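Local structure of Ent-copalyl diphosphate synthase (Streptomyces platensis, 5BP8) at residues A14-T19 with E279-L284; P29-T34 with L51-K56; A66-G71 with W442-G447; G119-T124 with A165-G170; I259-Q264 with D286-G291. The protein is a bacterial terpene cyclase, a single, predominantly helical chain whose later part belongs to a helical-hairpin family of cyclases. One frame throughout, in Å; residues are numbered along the deposited sequence.

Interaction 1. Residues A14-T19 with E279-L284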
# COMPACT_ATOMS: atom_id res chain seq x y z
N ALA A 14 -10.61 -10.45 -19.71
CA ALA A 14 -11.59 -9.79 -18.85
C ALA A 14 -10.90 -8.90 -17.81
O ALA A 14 -11.37 -7.79 -17.52
CB ALA A 14 -12.46 -10.83 -18.14
N LEU A 15 -9.79 -9.37 -17.26
CA LEU A 15 -9.02 -8.57 -16.29
C LEU A 15 -8.46 -7.30 -16.94
O LEU A 15 -8.54 -6.20 -16.39
CB LEU A 15 -7.87 -9.39 -15.72
CG LEU A 15 -7.13 -8.78 -14.54
CD1 LEU A 15 -8.09 -8.63 -13.35
CD2 LEU A 15 -5.94 -9.66 -14.19
N LEU A 16 -7.91 -7.45 -18.15
CA LEU A 16 -7.37 -6.29 -18.87
C LEU A 16 -8.47 -5.28 -19.16
O LEU A 16 -8.29 -4.07 -18.97
CB LEU A 16 -6.64 -6.73 -20.13
CG LEU A 16 -5.31 -7.46 -19.88
CD1 LEU A 16 -4.85 -8.15 -21.15
CD2 LEU A 16 -4.25 -6.49 -19.38
N ALA A 17 -9.62 -5.77 -19.58
CA ALA A 17 -10.73 -4.90 -19.92
C ALA A 17 -11.25 -4.16 -18.69
O ALA A 17 -11.60 -2.98 -18.77
CB ALA A 17 -11.85 -5.69 -20.58
N ALA A 18 -11.34 -4.87 -17.57
CA ALA A 18 -11.84 -4.26 -16.34
C ALA A 18 -10.87 -3.18 -15.87
O ALA A 18 -11.31 -2.13 -15.40
CB ALA A 18 -12.06 -5.29 -15.27
N THR A 19 -9.58 -3.44 -16.00
CA THR A 19 -8.56 -2.48 -15.66
C THR A 19 -8.64 -1.24 -16.53
O THR A 19 -8.61 -0.10 -16.03
CB THR A 19 -7.17 -3.13 -15.72
OG1 THR A 19 -7.17 -4.32 -14.90
CG2 THR A 19 -6.12 -2.16 -15.22
N GLU A 279 -3.91 -9.87 -25.89
CA GLU A 279 -3.48 -8.61 -26.46
C GLU A 279 -3.69 -7.52 -25.39
O GLU A 279 -4.83 -7.28 -24.94
CB GLU A 279 -4.30 -8.35 -27.72
CG GLU A 279 -4.00 -7.03 -28.41
CD GLU A 279 -2.62 -6.98 -29.04
OE1 GLU A 279 -1.98 -8.04 -29.21
OE2 GLU A 279 -2.19 -5.86 -29.39
N ALA A 280 -2.61 -6.86 -24.98
CA ALA A 280 -2.72 -5.71 -24.08
C ALA A 280 -3.52 -4.62 -24.78
O ALA A 280 -3.20 -4.25 -25.92
CB ALA A 280 -1.36 -5.16 -23.69
N PRO A 281 -4.59 -4.15 -24.12
CA PRO A 281 -5.31 -3.04 -24.71
C PRO A 281 -4.38 -1.83 -24.83
O PRO A 281 -3.64 -1.50 -23.89
CB PRO A 281 -6.44 -2.76 -23.70
CG PRO A 281 -6.63 -4.05 -22.98
CD PRO A 281 -5.26 -4.64 -22.90
N ALA A 282 -4.42 -1.19 -25.99
CA ALA A 282 -3.61 -0.01 -26.25
C ALA A 282 -3.82 1.06 -25.19
O ALA A 282 -2.89 1.80 -24.90
CB ALA A 282 -3.94 0.55 -27.62
N ALA A 283 -5.04 1.18 -24.67
CA ALA A 283 -5.35 2.20 -23.69
C ALA A 283 -4.47 2.09 -22.45
O ALA A 283 -4.12 3.13 -21.87
CB ALA A 283 -6.83 2.17 -23.29
N LEU A 284 -4.09 0.88 -22.04
CA LEU A 284 -3.23 0.75 -20.85
C LEU A 284 -1.84 1.25 -21.17
O LEU A 284 -1.25 1.98 -20.39
CB LEU A 284 -3.13 -0.69 -20.34
CG LEU A 284 -4.42 -1.30 -19.80
CD1 LEU A 284 -4.13 -2.65 -19.20
CD2 LEU A 284 -5.11 -0.38 -18.80

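Interaction 2. Residues P29-T34 with L51-K56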
# COMPACT_ATOMS: atom_id res chain seq x y z
N PRO A 29 -11.33 -0.17 0.99
CA PRO A 29 -11.28 0.72 2.15
C PRO A 29 -10.50 0.13 3.30
O PRO A 29 -10.34 -1.09 3.40
CB PRO A 29 -12.75 0.90 2.56
CG PRO A 29 -13.57 0.46 1.38
CD PRO A 29 -12.71 -0.42 0.52
N SER A 30 -9.97 1.01 4.14
CA SER A 30 -9.46 0.58 5.42
C SER A 30 -9.84 1.57 6.50
O SER A 30 -10.48 2.60 6.24
CB SER A 30 -7.93 0.37 5.39
OG SER A 30 -7.25 1.58 5.12
N VAL A 31 -9.49 1.21 7.72
CA VAL A 31 -9.92 1.99 8.88
C VAL A 31 -9.29 3.38 8.91
O VAL A 31 -9.96 4.36 9.21
CB VAL A 31 -9.57 1.21 10.17
CG1 VAL A 31 -9.71 2.09 11.40
CG2 VAL A 31 -10.43 -0.04 10.27
N TYR A 32 -8.00 3.49 8.61
CA TYR A 32 -7.31 4.78 8.88
C TYR A 32 -8.00 6.00 8.24
O TYR A 32 -8.37 6.94 8.96
CB TYR A 32 -5.81 4.76 8.46
CG TYR A 32 -5.20 6.12 8.68
CD1 TYR A 32 -4.70 6.48 9.92
CD2 TYR A 32 -5.20 7.08 7.68
CE1 TYR A 32 -4.19 7.73 10.15
CE2 TYR A 32 -4.70 8.36 7.91
CZ TYR A 32 -4.19 8.68 9.16
OH TYR A 32 -3.67 9.94 9.43
N ASP A 33 -8.20 6.00 6.91
CA ASP A 33 -8.76 7.18 6.27
C ASP A 33 -10.26 7.28 6.54
O ASP A 33 -10.82 8.37 6.54
CB ASP A 33 -8.53 7.26 4.75
CG ASP A 33 -7.33 8.11 4.36
OD1 ASP A 33 -6.24 7.93 4.94
OD2 ASP A 33 -7.43 8.92 3.43
N THR A 34 -10.93 6.16 6.70
CA THR A 34 -12.34 6.20 7.01
C THR A 34 -12.56 7.00 8.31
O THR A 34 -13.46 7.89 8.39
CB THR A 34 -12.92 4.76 7.12
OG1 THR A 34 -12.78 4.10 5.86
CG2 THR A 34 -14.36 4.80 7.50
N LEU A 51 -19.10 5.78 10.35
CA LEU A 51 -19.19 5.44 11.76
C LEU A 51 -19.56 3.98 11.94
O LEU A 51 -18.97 3.28 12.78
CB LEU A 51 -20.22 6.35 12.47
CG LEU A 51 -19.77 7.79 12.67
CD1 LEU A 51 -20.93 8.71 13.01
CD2 LEU A 51 -18.71 7.84 13.76
N GLY A 52 -20.50 3.49 11.12
CA GLY A 52 -20.90 2.10 11.14
C GLY A 52 -19.74 1.17 10.85
O GLY A 52 -19.56 0.15 11.51
N TYR A 53 -18.93 1.55 9.87
CA TYR A 53 -17.76 0.76 9.48
C TYR A 53 -16.79 0.66 10.62
O TYR A 53 -16.20 -0.44 10.85
CB TYR A 53 -17.15 1.38 8.24
CG TYR A 53 -15.88 0.74 7.74
CD1 TYR A 53 -15.91 -0.30 6.81
CD2 TYR A 53 -14.67 1.20 8.15
CE1 TYR A 53 -14.74 -0.88 6.32
CE2 TYR A 53 -13.48 0.64 7.64
CZ TYR A 53 -13.55 -0.40 6.74
OH TYR A 53 -12.38 -0.98 6.26
N LEU A 54 -16.52 1.78 11.28
CA LEU A 54 -15.64 1.78 12.44
C LEU A 54 -16.18 0.84 13.52
O LEU A 54 -15.43 0.05 14.07
CB LEU A 54 -15.44 3.18 13.02
CG LEU A 54 -14.73 4.18 12.09
CD1 LEU A 54 -14.58 5.53 12.77
CD2 LEU A 54 -13.36 3.66 11.64
N ALA A 55 -17.47 0.92 13.83
CA ALA A 55 -18.05 0.02 14.83
C ALA A 55 -17.92 -1.46 14.43
O ALA A 55 -17.59 -2.32 15.27
CB ALA A 55 -19.52 0.37 15.06
N LYS A 56 -18.23 -1.77 13.17
CA LYS A 56 -18.15 -3.16 12.65
C LYS A 56 -16.73 -3.69 12.65
O LYS A 56 -16.50 -4.86 12.95
CB LYS A 56 -18.69 -3.24 11.21
CG LYS A 56 -18.48 -4.58 10.51
CD LYS A 56 -18.95 -4.57 9.06
CE LYS A 56 -18.61 -5.89 8.39
NZ LYS A 56 -18.72 -5.85 6.90
O HOH W 1 -12.66 -3.15 4.75

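Interaction 3. Residues A66-G71 with W442-G447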
# COMPACT_ATOMS: atom_id res chain seq x y z
N ALA A 66 -4.44 -4.99 12.07
CA ALA A 66 -3.73 -6.25 12.07
C ALA A 66 -2.82 -6.42 13.32
O ALA A 66 -2.66 -5.48 14.11
CB ALA A 66 -2.92 -6.35 10.78
N PRO A 67 -2.19 -7.60 13.48
CA PRO A 67 -1.31 -7.83 14.62
C PRO A 67 0.04 -7.12 14.56
O PRO A 67 0.32 -6.35 13.62
CB PRO A 67 -1.12 -9.35 14.61
CG PRO A 67 -2.23 -9.87 13.80
CD PRO A 67 -2.44 -8.85 12.76
N ASP A 68 0.87 -7.38 15.56
CA ASP A 68 2.29 -7.01 15.55
C ASP A 68 2.54 -5.50 15.52
O ASP A 68 3.57 -5.00 15.02
CB ASP A 68 3.03 -7.72 14.40
CG ASP A 68 2.96 -9.22 14.49
OD1 ASP A 68 2.85 -9.73 15.61
OD2 ASP A 68 2.98 -9.91 13.45
N GLY A 69 1.57 -4.74 16.02
CA GLY A 69 1.69 -3.32 16.08
C GLY A 69 1.05 -2.61 14.90
O GLY A 69 0.98 -1.39 14.90
N TYR A 70 0.54 -3.36 13.92
CA TYR A 70 -0.12 -2.74 12.79
C TYR A 70 -1.47 -2.17 13.28
O TYR A 70 -2.17 -1.48 12.52
CB TYR A 70 -0.33 -3.71 11.65
CG TYR A 70 0.93 -3.90 10.81
CD1 TYR A 70 1.25 -3.02 9.79
CD2 TYR A 70 1.82 -4.92 11.08
CE1 TYR A 70 2.40 -3.16 9.03
CE2 TYR A 70 2.97 -5.10 10.30
CZ TYR A 70 3.27 -4.21 9.29
OH TYR A 70 4.41 -4.34 8.52
N GLY A 71 -1.86 -2.51 14.50
CA GLY A 71 -3.09 -1.90 15.09
C GLY A 71 -2.91 -0.50 15.61
O GLY A 71 -3.89 0.22 15.87
N TRP A 442 -0.02 -19.91 1.70
CA TRP A 442 1.02 -19.22 2.42
C TRP A 442 0.45 -17.90 2.90
O TRP A 442 -0.47 -17.35 2.29
CB TRP A 442 2.21 -18.88 1.55
CG TRP A 442 3.21 -19.98 1.19
CD1 TRP A 442 4.41 -20.22 1.78
CD2 TRP A 442 3.11 -20.89 0.10
NE1 TRP A 442 5.09 -21.23 1.12
CE2 TRP A 442 4.31 -21.66 0.08
CE3 TRP A 442 2.15 -21.11 -0.89
CZ2 TRP A 442 4.54 -22.64 -0.86
CZ3 TRP A 442 2.39 -22.10 -1.84
CH2 TRP A 442 3.58 -22.86 -1.80
N GLY A 443 1.02 -17.40 3.99
CA GLY A 443 0.80 -16.05 4.39
C GLY A 443 1.32 -15.76 5.78
O GLY A 443 1.49 -16.67 6.59
N ARG A 444 1.56 -14.48 6.04
CA ARG A 444 2.14 -14.04 7.30
C ARG A 444 1.26 -14.31 8.52
O ARG A 444 1.71 -14.93 9.49
CB ARG A 444 2.47 -12.54 7.23
CG ARG A 444 3.12 -12.06 8.51
CD ARG A 444 3.62 -10.64 8.43
NE ARG A 444 4.03 -10.18 9.76
CZ ARG A 444 4.62 -9.02 10.01
NH1 ARG A 444 4.92 -8.17 9.04
NH2 ARG A 444 4.93 -8.71 11.27
N TRP A 445 0.04 -13.79 8.48
CA TRP A 445 -0.89 -13.90 9.62
C TRP A 445 -1.96 -14.99 9.39
O TRP A 445 -2.55 -15.50 10.34
CB TRP A 445 -1.54 -12.56 9.86
CG TRP A 445 -0.62 -11.52 10.35
CD1 TRP A 445 0.16 -11.59 11.46
CD2 TRP A 445 -0.35 -10.25 9.75
NE1 TRP A 445 0.89 -10.44 11.61
CE2 TRP A 445 0.60 -9.60 10.58
CE3 TRP A 445 -0.80 -9.61 8.60
CZ2 TRP A 445 1.10 -8.33 10.29
CZ3 TRP A 445 -0.33 -8.32 8.33
CH2 TRP A 445 0.61 -7.70 9.17
N GLN A 446 -2.17 -15.35 8.13
CA GLN A 446 -3.09 -16.42 7.75
C GLN A 446 -2.74 -16.74 6.30
O GLN A 446 -2.08 -15.96 5.64
CB GLN A 446 -4.54 -15.90 7.80
CG GLN A 446 -4.78 -14.80 6.77
CD GLN A 446 -6.04 -14.02 7.00
OE1 GLN A 446 -6.00 -12.80 7.20
NE2 GLN A 446 -7.18 -14.71 7.00
N GLY A 447 -3.23 -17.86 5.78
CA GLY A 447 -3.17 -18.06 4.33
C GLY A 447 -3.97 -17.01 3.58
O GLY A 447 -5.14 -16.73 3.91
O HOH W 2 3.96 -12.05 12.07
O HOH W 3 6.57 -5.60 9.17

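Interaction 4. Residues G119-T124 with A165-G170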
# COMPACT_ATOMS: atom_id res chain seq x y z
N GLY A 119 3.84 -1.30 22.43
CA GLY A 119 4.20 -2.48 21.62
C GLY A 119 5.05 -2.06 20.44
O GLY A 119 5.48 -0.89 20.37
N PRO A 120 5.28 -2.99 19.50
CA PRO A 120 6.07 -2.66 18.31
C PRO A 120 5.38 -1.62 17.46
O PRO A 120 4.13 -1.52 17.44
CB PRO A 120 6.19 -4.00 17.54
CG PRO A 120 5.42 -5.01 18.30
CD PRO A 120 4.73 -4.37 19.46
N VAL A 121 6.19 -0.85 16.74
CA VAL A 121 5.65 0.14 15.83
C VAL A 121 6.22 -0.19 14.46
O VAL A 121 7.38 0.06 14.20
CB VAL A 121 5.99 1.59 16.23
CG1 VAL A 121 5.41 2.57 15.20
CG2 VAL A 121 5.49 1.91 17.65
N PRO A 122 5.40 -0.80 13.58
CA PRO A 122 5.90 -1.06 12.24
C PRO A 122 6.15 0.21 11.46
O PRO A 122 5.56 1.27 11.73
CB PRO A 122 4.78 -1.87 11.57
CG PRO A 122 3.63 -1.93 12.53
CD PRO A 122 4.08 -1.41 13.85
N ASP A 123 7.04 0.10 10.48
CA ASP A 123 7.42 1.25 9.69
C ASP A 123 6.44 1.47 8.55
O ASP A 123 6.76 1.29 7.37
CB ASP A 123 8.86 1.09 9.20
CG ASP A 123 9.86 1.13 10.34
OD1 ASP A 123 9.76 2.01 11.23
OD2 ASP A 123 10.77 0.28 10.34
N THR A 124 5.22 1.89 8.92
CA THR A 124 4.24 2.26 7.94
C THR A 124 4.60 3.67 7.49
O THR A 124 5.41 4.38 8.11
CB THR A 124 2.80 2.19 8.50
OG1 THR A 124 2.74 2.88 9.74
CG2 THR A 124 2.34 0.77 8.69
N ALA A 165 7.69 4.90 22.45
CA ALA A 165 8.24 4.67 21.11
C ALA A 165 8.82 5.94 20.53
O ALA A 165 8.16 6.98 20.52
CB ALA A 165 7.18 4.10 20.20
N PRO A 166 10.06 5.87 20.03
CA PRO A 166 10.69 7.03 19.41
C PRO A 166 9.84 7.64 18.30
O PRO A 166 9.76 8.88 18.21
CB PRO A 166 11.98 6.44 18.82
CG PRO A 166 12.33 5.32 19.74
CD PRO A 166 11.00 4.74 20.16
N ASP A 167 9.17 6.81 17.51
CA ASP A 167 8.32 7.33 16.41
C ASP A 167 7.12 8.14 16.92
O ASP A 167 6.53 8.94 16.18
CB ASP A 167 7.80 6.19 15.51
CG ASP A 167 8.85 5.67 14.52
OD1 ASP A 167 9.87 6.35 14.29
OD2 ASP A 167 8.63 4.57 14.00
N LEU A 168 6.74 7.94 18.18
CA LEU A 168 5.64 8.72 18.70
C LEU A 168 6.11 9.98 19.44
O LEU A 168 5.29 10.70 19.97
CB LEU A 168 4.73 7.84 19.57
CG LEU A 168 3.67 7.13 18.73
CD1 LEU A 168 4.29 6.11 17.79
CD2 LEU A 168 2.61 6.50 19.63
N ASP A 169 7.41 10.25 19.43
CA ASP A 169 7.98 11.38 20.16
C ASP A 169 7.41 12.77 19.78
O ASP A 169 7.19 13.61 20.65
CB ASP A 169 9.51 11.35 19.98
CG ASP A 169 10.15 12.59 20.47
OD1 ASP A 169 10.48 13.43 19.63
OD2 ASP A 169 10.28 12.74 21.70
N GLY A 170 7.19 13.06 18.51
CA GLY A 170 6.54 14.37 18.20
C GLY A 170 7.47 15.55 17.89
O GLY A 170 7.03 16.58 17.37
O HOH W 4 9.25 2.04 13.96

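Interaction 5. Residues I259-Q264 with D286-G291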
# COMPACT_ATOMS: atom_id res chain seq x y z
N ILE A 259 -4.54 4.77 -7.80
CA ILE A 259 -3.26 4.07 -7.92
C ILE A 259 -3.02 3.60 -9.38
O ILE A 259 -2.35 2.60 -9.63
CB ILE A 259 -3.19 2.85 -6.98
CG1 ILE A 259 -4.32 1.84 -7.25
CG2 ILE A 259 -3.16 3.28 -5.53
CD1 ILE A 259 -3.98 0.47 -6.73
N VAL A 260 -3.61 4.32 -10.32
CA VAL A 260 -3.72 3.87 -11.72
C VAL A 260 -2.42 3.33 -12.34
O VAL A 260 -2.41 2.24 -12.91
CB VAL A 260 -4.39 4.96 -12.58
CG1 VAL A 260 -3.62 6.27 -12.59
CG2 VAL A 260 -4.64 4.48 -14.00
N TYR A 261 -1.32 4.05 -12.25
CA TYR A 261 -0.07 3.57 -12.90
C TYR A 261 0.53 2.35 -12.23
O TYR A 261 0.96 1.39 -12.91
CB TYR A 261 0.95 4.69 -12.93
CG TYR A 261 0.52 5.96 -13.68
CD1 TYR A 261 -0.24 5.89 -14.86
CD2 TYR A 261 0.95 7.21 -13.27
CE1 TYR A 261 -0.58 7.03 -15.56
CE2 TYR A 261 0.61 8.35 -13.96
CZ TYR A 261 -0.13 8.26 -15.12
OH TYR A 261 -0.47 9.41 -15.82
N PHE A 262 0.56 2.34 -10.90
CA PHE A 262 0.92 1.14 -10.14
C PHE A 262 0.07 -0.06 -10.59
O PHE A 262 0.59 -1.13 -10.94
CB PHE A 262 0.77 1.47 -8.64
CG PHE A 262 0.70 0.27 -7.72
CD1 PHE A 262 1.60 -0.78 -7.79
CD2 PHE A 262 -0.22 0.23 -6.72
CE1 PHE A 262 1.54 -1.86 -6.90
CE2 PHE A 262 -0.29 -0.85 -5.83
CZ PHE A 262 0.60 -1.90 -5.93
N GLU A 263 -1.25 0.10 -10.62
CA GLU A 263 -2.11 -1.02 -10.98
C GLU A 263 -1.87 -1.48 -12.44
O GLU A 263 -1.74 -2.69 -12.71
CB GLU A 263 -3.58 -0.66 -10.77
CG GLU A 263 -4.52 -1.74 -11.29
CD GLU A 263 -5.94 -1.49 -10.84
OE1 GLU A 263 -6.77 -1.31 -11.74
OE2 GLU A 263 -6.20 -1.51 -9.61
N GLN A 264 -1.80 -0.51 -13.35
CA GLN A 264 -1.62 -0.85 -14.78
C GLN A 264 -0.33 -1.65 -14.98
O GLN A 264 -0.35 -2.70 -15.63
CB GLN A 264 -1.62 0.39 -15.65
CG GLN A 264 -3.00 1.01 -15.76
CD GLN A 264 -3.05 2.32 -16.54
OE1 GLN A 264 -2.07 3.05 -16.67
NE2 GLN A 264 -4.24 2.65 -17.01
N ASP A 286 -0.94 3.27 -23.60
CA ASP A 286 -0.99 4.73 -23.80
C ASP A 286 -0.99 5.53 -22.50
O ASP A 286 -0.32 6.57 -22.43
CB ASP A 286 -2.22 5.14 -24.60
CG ASP A 286 -2.19 4.65 -26.04
OD1 ASP A 286 -1.12 4.30 -26.57
OD2 ASP A 286 -3.28 4.62 -26.63
N SER A 287 -1.77 5.08 -21.51
CA SER A 287 -1.82 5.72 -20.16
C SER A 287 -0.43 5.75 -19.56
O SER A 287 0.04 6.78 -19.09
CB SER A 287 -2.75 4.94 -19.22
OG SER A 287 -2.63 5.36 -17.87
N LEU A 288 0.24 4.61 -19.57
CA LEU A 288 1.58 4.53 -18.99
C LEU A 288 2.58 5.40 -19.73
O LEU A 288 3.35 6.11 -19.11
CB LEU A 288 2.06 3.09 -18.95
CG LEU A 288 1.35 2.15 -17.96
CD1 LEU A 288 2.07 0.82 -17.97
CD2 LEU A 288 1.32 2.73 -16.54
N GLU A 289 2.58 5.36 -21.07
CA GLU A 289 3.50 6.23 -21.82
C GLU A 289 3.29 7.72 -21.60
O GLU A 289 4.26 8.49 -21.48
CB GLU A 289 3.42 5.92 -23.33
CG GLU A 289 4.37 4.85 -23.74
CD GLU A 289 4.44 4.65 -25.26
OE1 GLU A 289 3.47 4.98 -25.98
OE2 GLU A 289 5.49 4.15 -25.69
N ALA A 290 2.03 8.14 -21.55
CA ALA A 290 1.70 9.52 -21.28
C ALA A 290 2.18 9.93 -19.91
O ALA A 290 2.54 11.06 -19.71
CB ALA A 290 0.20 9.75 -21.40
N GLY A 291 2.16 9.01 -18.94
CA GLY A 291 2.54 9.37 -17.60
C GLY A 291 4.04 9.43 -17.39
O GLY A 291 4.52 10.15 -16.52
O HOH W 5 -1.28 9.06 -18.31

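Interaction 1. Residues A14-T19 with E279-L284
L16 reaches from helix 7-20 into the turn that opens helix 282-291, where P281 and L284 receive it. Its CB lies 3.7 Å from P281 CD, and the leucine crosses the pyrrolidine ring obliquely. The two methyls then part: L16 CD1 stays by P281 CD and comes 3.9 Å from E279 O in plain van der Waals contact, while L16 CD2 meets L284 CD1 at 3.8 Å. The other methyl of L284, CD2, reaches T19 CG2 at 4.1 Å, and L284 crosses L16 and T19 at about a right angle. T19 offers only its methyl because OG1 is turned anti to its own carbonyl carbon (chi1 -53°) and donates to L15 O at 2.8 Å. T19 N bonds the same oxygen from the opposite face of the carbonyl plane. On the facing segment P281 is the N-cap residue, and its O takes the amide of L284. Further out, L271 of helix 260-274 touches L16, and V20 packs on both P281 and L284. The side of helix 7-20 thus packs on the N-terminal end of helix 282-291, some 260 residues on; with no hydrogen bond between the segments, the fit rests on shape and apolar burial.

Interaction 2. Residues P29-T34 with L51-K56
Y53 of helix 47-57 lays its ring beside the first turn of helix 31-40, so the contact is a helix packed against the N-terminal end of its neighbour in sequence, within a fold of helices and loops with almost no strand. The apolar part has two branches. Y53 CG stands anti to the backbone N (chi1 177°), carrying the ring toward helix 31-40, where T34 CG2 is 3.7 Å from Y53 CD2, the two side chains meeting at about a right angle. V31 serves both partners: its CG2 lies 4.1 Å from Y53 CE2, and its CG1 lies 4.0 Å from L54 CD2.

The polar part gathers at the start of helix 31-40. S30 is the N-cap residue, but its OG bonds D499 instead of capping the helix. T34 OG1 donates to S30 O at 2.8 Å, with a C=O...donor angle of 155° and the donor tilted 25° from the carbonyl plane; it is also bonded by V253 N. That pair of bonds fixes the hydroxyl and leaves the methyl of T34 for the tyrosine.

No direct hydrogen bond joins the segments. The phenol ends against the backbone, Y53 OH 3.4 Å from S30 CA, and a water in the ring plane links it to the loop: the water is 2.7 Å from Y53 OH and only weakly bonded, at 3.4 Å, to P29 O.

Interaction 3. Residues A66-G71 with W442-G447
W445 inserts its indole against the P67-Y70 turn, a type I' beta turn. From CB, CG swings anti to the carbonyl carbon (chi1 -68°). Over the five-membered ring sits P67 CD, 3.7 Å from its centroid and almost on the normal, a CH-pi contact. NE1 points its hydrogen at D68 OD2, 2.8 Å away and nearly straight (168°), approaching from above the carboxylate plane. The six-membered ring carries A66 CB on the same face as the proline, 4.2 Å from its centroid, and its far atoms CZ2 and CH2 turn their edge toward the face of Y70 in an offset edge-to-face pair with planes at 78°. R444 NE lies 3.2 Å above the indole plane on the opposite face, toward the rim. R444 NH2 forms a salt bridge to D68 OD2 at 3.2 Å, arriving on the other face of the carboxylate from the indole N-H, and a water joins R444 NE to that same oxygen. R444 NH1 also bonds A400 O, while Y70 OH bonds H496 NE2. The turn links helices 47-57 and 72-86, the tryptophan loop links helices 422-435 and 449-461, and I500 of strand 500-501 touches A66, Y70 and W445.

Interaction 4. Residues G119-T124 with A165-G170
D123 and D167 bring two carboxylates close together at the protein surface, with D123 OD1 3.9 Å from D167 OD2. The side chains cross at about a right angle and their carboxylate planes are 66° apart, so the groups approach through one oxygen each and are not stacked. A water lies among them: it appears to donate to V121 O at 2.7 Å and to D167 OD2 at 2.6 Å, and it is 2.8 Å from D123 OD1. The acceptors around this water outnumber its two protons.

Beside this acidic pair is a small apolar patch built on V121. The valine has CG1 anti to the backbone N (chi1 179°), which sets CG1 4.0 Å from D167 OD2 and turns CG2 to A165, where CB lies 3.8 Å away. L168 CD1 approaches the same CG2 more distantly, at 4.4 Å.

Local turns present these groups. D123 is the centre of an inverse gamma turn, marked by a weak bond from T124 N to P122 O, whereas D167 lies in the 3-10 segment 166-168, where L168 N bonds A165 O at 2.9 Å. Behind the patch, L72 of helix 72-86 touches both V121 and L168, and V127 of helix 127-144 touches V121 and D167. The contact thus joins the loops at the two ends of helix 127-144.

The water may offset part of the repulsion between the acids, and the proximity of the charges could raise the proton affinity of one of them; the direct attraction between the segments rests on the valine packing.

Interaction 5. Residues I259-Q264 with D286-G291
Q264 and S287 meet in the tight part of this contact, where Q264 and L288 are buried. S287 OG donates to Q264 OE1 at 2.7 Å, in the plane of the amide and on a lone pair of the oxygen, with a C=O...donor angle of 113°. The glutamine reaches the serine because its chain is extended beyond CG, CD lying anti to CA (chi2 176°). L288 closes in on the same group: its CD2 comes to 3.4 Å from Q264 OE1 and 3.9 Å from Q264 CB. That methyl is also 3.9 Å from Y261 CD1, the two side chains running alongside in opposite senses. Behind it, V313 and L317 of helix 307-319 touch L288.

Toward the C-terminal end of helix 282-291 the contact is more open to solvent and partly mediated by water. The ring of Y261 presents its edge, through CE1, to S287 OG, and its phenol end is set closely against the backbone of G291, where Y261 OH is 3.5 Å from G291 CA. Glycine has no side chain here, which lets the phenol lie against the main chain. A water completes this side, 2.6 Å from Y261 OH, and donates to S287 O at 2.7 Å, so the tyrosine hydroxyl is tied to the facing helix indirectly. I297 and P301 also touch the Y261 side chain.

The axes of helix segments 260-264 and 286-291 approach to 10.2 Å, their directions 129° apart, which makes helices 260-274 and 282-291, consecutive in the chain, a steeply splayed helical hairpin, consistent with the alpha-alpha construction of this cyclase family.

How the interactions relate
Interactions 1 and 5 both use helix 282-291 and touch one another, L284 meeting Q264 and T19 meeting E263; the first is apolar throughout, the second adds a direct side-chain hydrogen bond. Interactions 3 and 4, both at the surface, also touch, through P122 packed on G69 and Y70, and carry the charged chemistry: a salt bridge in one, two neighbouring acids in the other. Interaction 2 touches none of the others and, like 1 and 5, is partly buried, with leucine, valine or threonine methyls in its packing. Waters bridge segments in interactions 2 to 5. Interactions 4 and 5 lie on opposite sides of the chain's centre, their own centres about 33 Å apart.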